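Local coordinates for protein CyaB (Pseudomonas aeruginosa, PDB 3R5G) that probably catalyses the conversion of ATP to cyclic AMP, as a membrane-protein adenylyl cyclase whose class III catalytic domain is the part present here, at residues R7-T11 / F66-S70; G19-L23 / I104-L108; L36-L40 / F57-V62; I46-Y50 / S83-M88. One frame throughout, in Å; residues are numbered along the deposited sequence.

Interaction 1. Residues R7-T11 / F66-S70; sequences RKKLT and FGDPS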
loop_
_atom_site.group_PDB
_atom_site.type_symbol
_atom_site.label_atom_id
_atom_site.label_comp_id
_atom_site.label_asym_id
_atom_site.label_seq_id
_atom_site.Cartn_x
_atom_site.Cartn_y
_atom_site.Cartn_z
ATOM N N ARG A 7 10.690 -15.165 11.573
ATOM C CA ARG A 7 10.252 -15.672 10.243
ATOM C C ARG A 7 9.236 -16.732 10.545
ATOM O O ARG A 7 9.548 -17.657 11.272
ATOM C CB ARG A 7 11.408 -16.321 9.501
ATOM C CG ARG A 7 11.134 -16.508 8.030
ATOM C CD ARG A 7 12.251 -15.905 7.171
ATOM N NE ARG A 7 12.084 -16.308 5.778
ATOM C CZ ARG A 7 11.955 -17.577 5.397
ATOM N NH1 ARG A 7 11.988 -18.539 6.315
ATOM N NH2 ARG A 7 11.790 -17.891 4.098
ATOM N N LYS A 8 8.007 -16.608 10.012
ATOM C CA LYS A 8 6.922 -17.514 10.407
ATOM C C LYS A 8 6.025 -17.781 9.181
ATOM O O LYS A 8 5.926 -16.872 8.343
ATOM C CB LYS A 8 6.080 -16.863 11.489
ATOM C CG LYS A 8 6.832 -16.789 12.822
ATOM C CD LYS A 8 6.027 -15.860 13.759
ATOM C CE LYS A 8 4.866 -16.605 14.364
ATOM N NZ LYS A 8 4.898 -16.280 15.848
ATOM N N LYS A 9 5.393 -18.955 9.149
ATOM C CA LYS A 9 4.436 -19.294 8.008
ATOM C C LYS A 9 3.136 -18.568 8.380
ATOM O O LYS A 9 2.550 -18.822 9.436
ATOM C CB LYS A 9 4.217 -20.771 7.963
ATOM C CG LYS A 9 3.293 -21.072 6.695
ATOM C CD LYS A 9 3.289 -22.534 6.457
ATOM C CE LYS A 9 4.433 -22.993 5.604
ATOM N NZ LYS A 9 4.130 -24.441 5.267
ATOM N N LEU A 10 2.692 -17.660 7.523
ATOM C CA LEU A 10 1.472 -16.909 7.694
ATOM C C LEU A 10 0.586 -17.094 6.469
ATOM O O LEU A 10 1.081 -17.359 5.402
ATOM C CB LEU A 10 1.759 -15.445 7.840
ATOM C CG LEU A 10 2.794 -14.998 8.874
ATOM C CD1 LEU A 10 2.888 -13.486 8.843
ATOM C CD2 LEU A 10 2.341 -15.409 10.214
ATOM N N THR A 11 -0.727 -16.907 6.675
ATOM C CA THR A 11 -1.641 -16.617 5.531
ATOM C C THR A 11 -1.906 -15.133 5.606
ATOM O O THR A 11 -2.335 -14.575 6.644
ATOM C CB THR A 11 -2.865 -17.521 5.566
ATOM O OG1 THR A 11 -2.478 -18.874 5.362
ATOM C CG2 THR A 11 -3.838 -17.142 4.356
ATOM N N PHE A 66 -2.779 -14.143 9.336
ATOM C CA PHE A 66 -3.061 -15.250 10.268
ATOM C C PHE A 66 -1.807 -16.069 10.471
ATOM O O PHE A 66 -1.049 -16.338 9.540
ATOM C CB PHE A 66 -4.153 -16.162 9.679
ATOM C CG PHE A 66 -5.489 -15.534 9.620
ATOM C CD1 PHE A 66 -6.525 -15.916 10.513
ATOM C CD2 PHE A 66 -5.787 -14.569 8.624
ATOM C CE1 PHE A 66 -7.815 -15.258 10.344
ATOM C CE2 PHE A 66 -7.019 -13.930 8.511
ATOM C CZ PHE A 66 -8.015 -14.263 9.341
ATOM N N GLY A 67 -1.552 -16.456 11.692
ATOM C CA GLY A 67 -0.399 -17.299 12.054
ATOM C C GLY A 67 0.494 -16.557 13.073
ATOM O O GLY A 67 1.470 -17.169 13.533
ATOM N N ASP A 68 0.214 -15.311 13.340
ATOM C CA ASP A 68 0.991 -14.556 14.330
ATOM C C ASP A 68 0.030 -13.465 14.790
ATOM O O ASP A 68 -0.677 -12.901 13.965
ATOM C CB ASP A 68 2.281 -13.955 13.717
ATOM C CG ASP A 68 2.963 -13.022 14.716
ATOM O OD1 ASP A 68 3.874 -13.527 15.353
ATOM O OD2 ASP A 68 2.634 -11.843 14.824
ATOM N N PRO A 69 0.055 -13.059 16.122
ATOM C CA PRO A 69 0.927 -13.603 17.152
ATOM C C PRO A 69 0.637 -15.002 17.618
ATOM O O PRO A 69 1.531 -15.657 18.214
ATOM C CB PRO A 69 0.639 -12.607 18.347
ATOM C CG PRO A 69 0.321 -11.292 17.755
ATOM C CD PRO A 69 -0.525 -11.797 16.490
ATOM N N SER A 70 -0.569 -15.522 17.348
ATOM C CA SER A 70 -0.884 -16.879 17.684
ATOM C C SER A 70 -1.158 -17.616 16.373
ATOM O O SER A 70 -1.352 -16.987 15.343
ATOM C CB SER A 70 -2.106 -16.979 18.603
ATOM O OG SER A 70 -3.266 -16.497 17.902
HETATM O O HOH W 1 2.810 -19.141 12.080
#

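Interaction 2. Residues G19-L23 / I104-L108; sequences GFTEL and ITKPL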
loop_
_atom_site.group_PDB
_atom_site.type_symbol
_atom_site.label_atom_id
_atom_site.label_comp_id
_atom_site.label_asym_id
_atom_site.label_seq_id
_atom_site.Cartn_x
_atom_site.Cartn_y
_atom_site.Cartn_z
ATOM N N GLY A 19 -14.328 0.415 -7.443
ATOM C CA GLY A 19 -15.338 1.458 -7.541
ATOM C C GLY A 19 -15.138 2.568 -6.509
ATOM O O GLY A 19 -15.668 3.706 -6.670
ATOM N N PHE A 20 -14.406 2.298 -5.431
ATOM C CA PHE A 20 -14.282 3.291 -4.363
ATOM C C PHE A 20 -13.568 4.561 -4.784
ATOM O O PHE A 20 -13.941 5.638 -4.390
ATOM C CB PHE A 20 -13.535 2.712 -3.145
ATOM C CG PHE A 20 -13.489 3.645 -2.015
ATOM C CD1 PHE A 20 -14.588 3.835 -1.248
ATOM C CD2 PHE A 20 -12.325 4.375 -1.748
ATOM C CE1 PHE A 20 -14.572 4.742 -0.200
ATOM C CE2 PHE A 20 -12.268 5.254 -0.713
ATOM C CZ PHE A 20 -13.386 5.437 0.085
ATOM N N THR A 21 -12.519 4.431 -5.575
ATOM C CA THR A 21 -11.774 5.661 -5.919
ATOM C C THR A 21 -12.665 6.657 -6.678
ATOM O O THR A 21 -12.624 7.840 -6.404
ATOM C CB THR A 21 -10.483 5.385 -6.624
ATOM O OG1 THR A 21 -9.667 4.578 -5.745
ATOM C CG2 THR A 21 -9.844 6.775 -6.915
ATOM N N GLU A 22 -13.491 6.137 -7.580
ATOM C CA GLU A 22 -14.466 6.922 -8.373
ATOM C C GLU A 22 -15.426 7.594 -7.395
ATOM O O GLU A 22 -15.638 8.836 -7.422
ATOM C CB GLU A 22 -15.203 5.947 -9.314
ATOM C CG GLU A 22 -14.275 5.271 -10.347
ATOM C CD GLU A 22 -13.604 3.885 -9.913
ATOM O OE1 GLU A 22 -13.106 3.683 -8.765
ATOM O OE2 GLU A 22 -13.533 2.996 -10.798
ATOM N N LEU A 23 -15.935 6.795 -6.469
ATOM C CA LEU A 23 -16.844 7.301 -5.435
ATOM C C LEU A 23 -16.217 8.426 -4.597
ATOM O O LEU A 23 -16.887 9.384 -4.162
ATOM C CB LEU A 23 -17.275 6.131 -4.545
ATOM C CG LEU A 23 -18.351 6.457 -3.497
ATOM C CD1 LEU A 23 -19.796 6.529 -4.130
ATOM C CD2 LEU A 23 -18.286 5.512 -2.288
ATOM N N ILE A 104 -26.729 5.775 -2.862
ATOM C CA ILE A 104 -25.449 5.477 -3.477
ATOM C C ILE A 104 -25.777 4.331 -4.363
ATOM O O ILE A 104 -26.208 3.289 -3.876
ATOM C CB ILE A 104 -24.413 5.091 -2.381
ATOM C CG1 ILE A 104 -23.918 6.369 -1.683
ATOM C CG2 ILE A 104 -23.233 4.280 -2.962
ATOM C CD1 ILE A 104 -23.741 6.191 -0.235
ATOM N N THR A 105 -25.569 4.522 -5.657
ATOM C CA THR A 105 -26.081 3.571 -6.628
ATOM C C THR A 105 -24.941 2.953 -7.401
ATOM O O THR A 105 -25.105 1.858 -7.989
ATOM C CB THR A 105 -27.141 4.233 -7.617
ATOM O OG1 THR A 105 -26.553 4.492 -8.902
ATOM C CG2 THR A 105 -27.672 5.548 -7.063
ATOM N N LYS A 106 -23.794 3.649 -7.399
ATOM C CA LYS A 106 -22.655 3.280 -8.235
ATOM C C LYS A 106 -22.113 1.941 -7.717
ATOM O O LYS A 106 -22.151 1.663 -6.523
ATOM C CB LYS A 106 -21.570 4.353 -8.182
ATOM C CG LYS A 106 -20.670 4.388 -9.422
ATOM C CD LYS A 106 -19.226 4.868 -9.104
ATOM C CE LYS A 106 -18.296 3.710 -8.585
ATOM N NZ LYS A 106 -18.317 2.479 -9.484
ATOM N N PRO A 107 -21.667 1.093 -8.635
ATOM C CA PRO A 107 -21.345 -0.222 -8.099
ATOM C C PRO A 107 -20.009 -0.225 -7.288
ATOM O O PRO A 107 -19.034 0.454 -7.674
ATOM C CB PRO A 107 -21.245 -1.102 -9.352
ATOM C CG PRO A 107 -21.735 -0.305 -10.478
ATOM C CD PRO A 107 -21.563 1.132 -10.110
ATOM N N LEU A 108 -20.030 -0.990 -6.206
ATOM C CA LEU A 108 -18.871 -1.086 -5.290
ATOM C C LEU A 108 -18.748 -2.557 -4.970
ATOM O O LEU A 108 -19.728 -3.180 -4.539
ATOM C CB LEU A 108 -19.173 -0.354 -3.988
ATOM C CG LEU A 108 -19.248 1.183 -4.072
ATOM C CD1 LEU A 108 -19.805 1.838 -2.787
ATOM C CD2 LEU A 108 -17.860 1.763 -4.445
#

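Interaction 3. Residues L36-L40 / F57-V62; sequences LNNYL and FVGDCV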
loop_
_atom_site.group_PDB
_atom_site.type_symbol
_atom_site.label_atom_id
_atom_site.label_comp_id
_atom_site.label_asym_id
_atom_site.label_seq_id
_atom_site.Cartn_x
_atom_site.Cartn_y
_atom_site.Cartn_z
ATOM N N LEU A 36 -16.721 5.086 4.173
ATOM C CA LEU A 36 -15.448 4.329 4.382
ATOM C C LEU A 36 -15.335 3.815 5.829
ATOM O O LEU A 36 -14.852 2.664 6.091
ATOM C CB LEU A 36 -14.230 5.197 4.032
ATOM C CG LEU A 36 -12.824 4.628 4.264
ATOM C CD1 LEU A 36 -12.697 3.293 3.433
ATOM C CD2 LEU A 36 -11.770 5.646 3.755
ATOM N N ASN A 37 -15.579 4.649 6.890
ATOM C CA ASN A 37 -15.379 4.205 8.220
ATOM C C ASN A 37 -16.348 3.059 8.626
ATOM O O ASN A 37 -15.936 2.187 9.392
ATOM C CB ASN A 37 -15.429 5.412 9.224
ATOM C CG ASN A 37 -14.262 6.368 9.038
ATOM O OD1 ASN A 37 -13.373 6.095 8.293
ATOM N ND2 ASN A 37 -14.338 7.565 9.622
ATOM N N ASN A 38 -17.590 3.145 8.130
ATOM C CA ASN A 38 -18.573 2.072 8.364
ATOM C C ASN A 38 -18.037 0.750 7.793
ATOM O O ASN A 38 -18.020 -0.244 8.511
ATOM C CB ASN A 38 -19.897 2.438 7.742
ATOM C CG ASN A 38 -20.964 1.327 7.888
ATOM O OD1 ASN A 38 -21.135 0.751 8.959
ATOM N ND2 ASN A 38 -21.731 1.135 6.846
ATOM N N TYR A 39 -17.579 0.847 6.569
ATOM C CA TYR A 39 -16.961 -0.325 5.889
ATOM C C TYR A 39 -15.781 -0.866 6.646
ATOM O O TYR A 39 -15.711 -2.040 6.950
ATOM C CB TYR A 39 -16.545 0.066 4.473
ATOM C CG TYR A 39 -15.741 -1.045 3.820
ATOM C CD1 TYR A 39 -16.367 -2.224 3.285
ATOM C CD2 TYR A 39 -14.343 -0.936 3.713
ATOM C CE1 TYR A 39 -15.596 -3.286 2.745
ATOM C CE2 TYR A 39 -13.567 -1.967 3.131
ATOM C CZ TYR A 39 -14.213 -3.152 2.683
ATOM O OH TYR A 39 -13.536 -4.205 2.116
ATOM N N LEU A 40 -14.819 0.007 7.011
ATOM C CA LEU A 40 -13.655 -0.478 7.699
ATOM C C LEU A 40 -14.009 -1.055 9.094
ATOM O O LEU A 40 -13.433 -2.006 9.555
ATOM C CB LEU A 40 -12.613 0.662 7.807
ATOM C CG LEU A 40 -11.989 1.068 6.484
ATOM C CD1 LEU A 40 -11.115 2.348 6.702
ATOM C CD2 LEU A 40 -11.170 -0.049 5.767
ATOM N N PHE A 57 -5.005 -0.408 7.631
ATOM C CA PHE A 57 -5.799 0.028 6.546
ATOM C C PHE A 57 -5.017 1.097 5.785
ATOM O O PHE A 57 -4.290 1.978 6.375
ATOM C CB PHE A 57 -7.143 0.622 6.981
ATOM C CG PHE A 57 -7.903 -0.213 7.957
ATOM C CD1 PHE A 57 -8.346 0.355 9.136
ATOM C CD2 PHE A 57 -8.159 -1.558 7.738
ATOM C CE1 PHE A 57 -9.062 -0.437 10.060
ATOM C CE2 PHE A 57 -8.880 -2.332 8.600
ATOM C CZ PHE A 57 -9.364 -1.755 9.811
ATOM N N VAL A 58 -5.128 1.038 4.468
ATOM C CA VAL A 58 -4.570 2.071 3.601
ATOM C C VAL A 58 -5.713 2.560 2.737
ATOM O O VAL A 58 -6.046 1.930 1.725
ATOM C CB VAL A 58 -3.410 1.571 2.769
ATOM C CG1 VAL A 58 -2.831 2.729 1.943
ATOM C CG2 VAL A 58 -2.312 0.978 3.700
ATOM N N GLY A 59 -6.343 3.664 3.097
ATOM C CA GLY A 59 -7.634 4.021 2.519
ATOM C C GLY A 59 -8.679 2.866 2.667
ATOM O O GLY A 59 -9.015 2.408 3.784
ATOM N N ASP A 60 -9.179 2.342 1.536
ATOM C CA ASP A 60 -10.143 1.225 1.582
ATOM C C ASP A 60 -9.438 -0.114 1.531
ATOM O O ASP A 60 -10.121 -1.129 1.665
ATOM C CB ASP A 60 -11.084 1.284 0.369
ATOM C CG ASP A 60 -10.312 1.330 -0.971
ATOM O OD1 ASP A 60 -9.385 2.125 -1.126
ATOM O OD2 ASP A 60 -10.567 0.527 -1.896
ATOM N N CYS A 61 -8.114 -0.101 1.359
ATOM C CA CYS A 61 -7.384 -1.360 1.393
ATOM C C CYS A 61 -7.200 -1.946 2.800
ATOM O O CYS A 61 -6.821 -1.195 3.711
ATOM C CB CYS A 61 -6.017 -1.134 0.801
ATOM S SG CYS A 61 -5.005 -2.696 0.714
ATOM N N VAL A 62 -7.559 -3.209 3.018
ATOM C CA VAL A 62 -7.441 -3.864 4.302
ATOM C C VAL A 62 -6.405 -4.984 4.234
ATOM O O VAL A 62 -6.371 -5.767 3.289
ATOM C CB VAL A 62 -8.749 -4.536 4.635
ATOM C CG1 VAL A 62 -8.720 -5.473 5.811
ATOM C CG2 VAL A 62 -9.883 -3.505 4.850
HETATM O O HOH W 2 -11.083 -3.590 1.381
#

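Interaction 4. Residues I46-Y50 / S83-M88; sequences IALKY and SMGIAM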
loop_
_atom_site.group_PDB
_atom_site.type_symbol
_atom_site.label_atom_id
_atom_site.label_comp_id
_atom_site.label_asym_id
_atom_site.label_seq_id
_atom_site.Cartn_x
_atom_site.Cartn_y
_atom_site.Cartn_z
ATOM N N ILE A 46 -15.437 -8.467 11.320
ATOM C CA ILE A 46 -15.295 -9.803 10.743
ATOM C C ILE A 46 -13.892 -10.429 10.887
ATOM O O ILE A 46 -13.776 -11.580 11.262
ATOM C CB ILE A 46 -15.722 -9.780 9.243
ATOM C CG1 ILE A 46 -17.147 -9.268 9.110
ATOM C CG2 ILE A 46 -15.557 -11.207 8.625
ATOM C CD1 ILE A 46 -17.693 -9.031 7.732
ATOM N N ALA A 47 -12.837 -9.624 10.704
ATOM C CA ALA A 47 -11.505 -10.137 10.915
ATOM C C ALA A 47 -11.311 -10.564 12.364
ATOM O O ALA A 47 -10.743 -11.620 12.584
ATOM C CB ALA A 47 -10.453 -9.067 10.552
ATOM N N LEU A 48 -11.839 -9.776 13.344
ATOM C CA LEU A 48 -11.699 -10.227 14.770
ATOM C C LEU A 48 -12.404 -11.588 15.001
ATOM O O LEU A 48 -11.815 -12.500 15.592
ATOM C CB LEU A 48 -12.251 -9.160 15.763
ATOM C CG LEU A 48 -12.359 -9.561 17.301
ATOM C CD1 LEU A 48 -10.987 -9.732 18.097
ATOM C CD2 LEU A 48 -13.316 -8.570 18.071
ATOM N N LYS A 49 -13.620 -11.723 14.448
ATOM C CA LYS A 49 -14.411 -12.934 14.617
ATOM C C LYS A 49 -13.648 -14.206 14.121
ATOM O O LYS A 49 -13.661 -15.289 14.694
ATOM C CB LYS A 49 -15.715 -12.803 13.849
ATOM C CG LYS A 49 -16.401 -14.097 13.741
ATOM C CD LYS A 49 -17.558 -13.977 12.740
ATOM C CE LYS A 49 -18.907 -13.869 13.444
ATOM N NZ LYS A 49 -19.827 -13.011 12.653
ATOM N N TYR A 50 -12.940 -14.040 12.986
ATOM C CA TYR A 50 -12.223 -15.100 12.439
ATOM C C TYR A 50 -10.804 -15.322 12.956
ATOM O O TYR A 50 -10.141 -16.288 12.556
ATOM C CB TYR A 50 -12.155 -14.903 10.875
ATOM C CG TYR A 50 -13.457 -15.408 10.221
ATOM C CD1 TYR A 50 -13.631 -16.794 9.868
ATOM C CD2 TYR A 50 -14.545 -14.493 10.031
ATOM C CE1 TYR A 50 -14.879 -17.200 9.352
ATOM C CE2 TYR A 50 -15.775 -14.944 9.538
ATOM C CZ TYR A 50 -15.878 -16.291 9.158
ATOM O OH TYR A 50 -17.113 -16.703 8.705
ATOM N N SER A 83 -12.063 -18.228 4.850
ATOM C CA SER A 83 -13.440 -18.184 5.365
ATOM C C SER A 83 -13.778 -16.781 5.740
ATOM O O SER A 83 -14.921 -16.340 5.502
ATOM C CB SER A 83 -13.613 -19.166 6.567
ATOM O OG SER A 83 -13.310 -20.490 6.141
ATOM N N MET A 84 -12.836 -16.000 6.320
ATOM C CA MET A 84 -13.065 -14.598 6.590
ATOM C C MET A 84 -13.378 -13.852 5.292
ATOM O O MET A 84 -14.342 -13.057 5.211
ATOM C CB MET A 84 -11.820 -14.102 7.294
ATOM C CG MET A 84 -11.893 -12.617 7.550
ATOM S SD MET A 84 -10.352 -11.795 7.940
ATOM C CE MET A 84 -9.626 -11.940 6.257
ATOM N N GLY A 85 -12.601 -14.148 4.252
ATOM C CA GLY A 85 -12.889 -13.464 2.976
ATOM C C GLY A 85 -14.256 -13.805 2.408
ATOM O O GLY A 85 -14.933 -12.883 1.930
ATOM N N ILE A 86 -14.663 -15.082 2.506
ATOM C CA ILE A 86 -15.995 -15.495 2.068
ATOM C C ILE A 86 -17.072 -14.679 2.808
ATOM O O ILE A 86 -18.036 -14.151 2.222
ATOM C CB ILE A 86 -16.212 -16.950 2.211
ATOM C CG1 ILE A 86 -15.367 -17.717 1.143
ATOM C CG2 ILE A 86 -17.730 -17.327 2.150
ATOM C CD1 ILE A 86 -15.205 -19.218 1.460
ATOM N N ALA A 87 -16.843 -14.586 4.145
ATOM C CA ALA A 87 -17.754 -13.855 4.942
ATOM C C ALA A 87 -17.821 -12.387 4.645
ATOM O O ALA A 87 -18.905 -11.751 4.712
ATOM C CB ALA A 87 -17.372 -14.105 6.444
ATOM N N MET A 88 -16.689 -11.723 4.357
ATOM C CA MET A 88 -16.660 -10.336 3.990
ATOM C C MET A 88 -17.386 -10.126 2.682
ATOM O O MET A 88 -18.089 -9.119 2.555
ATOM C CB MET A 88 -15.209 -9.853 3.881
ATOM C CG MET A 88 -14.487 -9.806 5.244
ATOM S SD MET A 88 -12.755 -9.400 4.979
ATOM C CE MET A 88 -12.312 -8.879 6.648
#

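Interaction 1. Residues R7-T11 / F66-S70
Asp68 sends its carboxylate carbon anti to the backbone N (chi1 172°) and out to the strand, where the lysine chain of Lys8 arrives at about a right angle to it. Lys8 leaves its backbone with CG beside its own N, then bends about CG-CD and CD-CE, and this brings NZ to 3.0 Å from Asp68 OD1. The salt bridge uses the anti lone pair of OD1, on the side away from OD2; OD2 itself is held by the hydroxyl of Tyr132. The bent lysine chain also passes Gly67, with CE 3.5 Å from Gly67 O.

Deeper in, Leu10 covers the turning chain: its CD2 lies 3.6 Å from Gly67 C and also meets CB of Asp68. Beyond Leu10 the pairing is a single antiparallel hydrogen-bonded pair, with Thr11 N to Phe66 O at 2.9 Å and Phe66 N to Thr11 O at 2.8 Å. Phe66 O additionally receives a CA-H contact from Leu10. Here the pairing of strands 6-18 and 61-66 ends and the chain turns into the loop before helix 74-100; at Gly67 a water donates to both Lys9 O (2.7 Å) and Gly67 O (2.8 Å). The other edge of strand 6-18 is taken by backbone bonds between Lys8 and Cys119 and between Leu10 and Gly117.

The bonding thus passes from two direct backbone bonds, through a bridging water, to one ion pair. With OD1 and OD2 engaged by different residues, the carboxylate of Asp68 is fixed in rotation, and the neighbouring ammonium probably keeps it ionised.

Interaction 2. Residues G19-L23 / I104-L108
The flat group at the centre is the Gly19-Phe20 peptide, one face of which lies under the methyl CD2 of Leu108. That methyl stands almost directly above the carbonyl carbon, 3.5 Å from Gly19 C. At the edge, by the oxygen and only slightly out of the plane, Lys106 CE comes to 3.3 Å from Gly19 O. Phe20 leaves its backbone away from the 104-108 segment, and its ring packs on Leu32 and Leu35 and on Ile135 of the second subunit.

Leu23, one helical turn on, crosses Leu108 at about a right angle, its CD2 meeting Leu108 CD1 at 4.0 Å; its CD1 faces Ile104 CG2. Lys106 bends about CG-CD, which lays CE against Glu22 CB, and again about CD-CE, so that NZ donates to Pro107 O at 2.8 Å.

Gly19 is the N-cap of helix 20-24, whose start is thus packed on the loop between helix 74-100 and strand 109-116. No hydrogen bond joins the two segments: they meet by van der Waals packing, partly of alkyl groups on a peptide. Glu22 OE2, 5.0 Å from Lys106 NZ, is too far for a salt bridge but probably offsets some of its charge.

Interaction 3. Residues L36-L40 / F57-V62
A type II' turn from Val58 to Cys61, closed by backbone bonds in both directions between those two residues, brings the tip of the hairpin against helix 29-50, with Leu36 and Asp60 nearest at 6.8 Å between their CA atoms. Leu40 lies across the helix-facing side of the hairpin, bridging Phe57 and Val62. Its CD2 lies over one face of the Phe57 ring, 4.1 Å from the centroid and 22° off the normal, in a CH-pi contact displaced toward the rim, and touches Val62 CG2 at 3.8 Å. The other methyl, CD1, comes to 3.6 Å from Gly59 O.

One turn back along the helix, Leu36 points CD1 at the turn itself, 3.8 Å from Asp60 CA. Tyr39, its CG anti to its N (chi1 172°), brings its ring edge to the turn, CE2 3.8 Å from Asp60 O; Val62 CG2 lies obliquely to the ring. A water in the ring plane finishes the link, 2.6 Å from Tyr39 OH and donating to Asp60 O at 2.7 Å. The carboxylate of Asp60 heads away from the helix, its OD2 accepting from Ile17 N.

Asp60, with Asp16 nearby on strand 6-18, is consistent with the pair of metal-binding aspartates of class III cyclases. Across the two segments the grip is apolar, and the one water bridge satisfies a backbone carbonyl while the carboxylate is steered to the strand side.

Interaction 4. Residues I46-Y50 / S83-M88
Tyr50 starts at CB, 3.7 Å from Met84 CB, and from there its ring is laid flat on the facing helix. CG stays over Met84 CB. The middle of the ring sits above Met84 CA, which is 3.7 Å from the centroid and only 11° off the normal, a CH-pi contact made by the helix backbone itself. On one side of the ring CE1 meets Ser83 CB at 3.6 Å; on the other CE2 is near Ala87 CB, which lies obliquely to it. At the tip, OH is 3.5 Å from Ala87 CB and hydrogen-bonds Leu197 O of the C-terminal tail.

One turn earlier, Ile46 CG2, anti to the backbone N, lies 3.8 Å from Met88 CG and also touches Ala87 CB; Ile46 and Met88 slide past each other in opposite directions. Met84 runs extended to its sulfur (chi1 176°, chi2 also near anti), which sets SD 3.6 Å from Ala47 CA; the bend at chi3 turns only the terminal methyl. Beyond the helices, this side chain rests on Phe13, Val64 and Phe66 of the sheet.

The short helical pieces run at 147° with axes 9.6 Å apart, with Tyr50 lying on the backbone of the other helix, and Ala47 and Ala87 taking larger side chains from across. Two antiparallel helices side by side on one face of a central sheet are as expected of the ferredoxin-like core of class III cyclase domains.

From the N terminus, strand 6-18 opens interaction 1, which closes a long loop when the chain returns at 66-70 on leaving strand 61-66. Before that, helix 20-24 opens interaction 2, closed at 104-108 just ahead of strand 109-116; interactions 1 and 2 therefore cross, on opposite sides of the chain's centre. Interaction 3 is nested in both, joining helix 29-50 to the hairpin, and meets interaction 2 through Phe20 against Leu36 and Asp60. Interaction 4, using the same helix, ties it to helix 74-100: it nests in interaction 2, crosses 1 and 3, and touches interaction 1 where Phe66 packs on Tyr50 and Met84. Together they join strand edge, hairpin, the two long helices and the loop before strand 109-116.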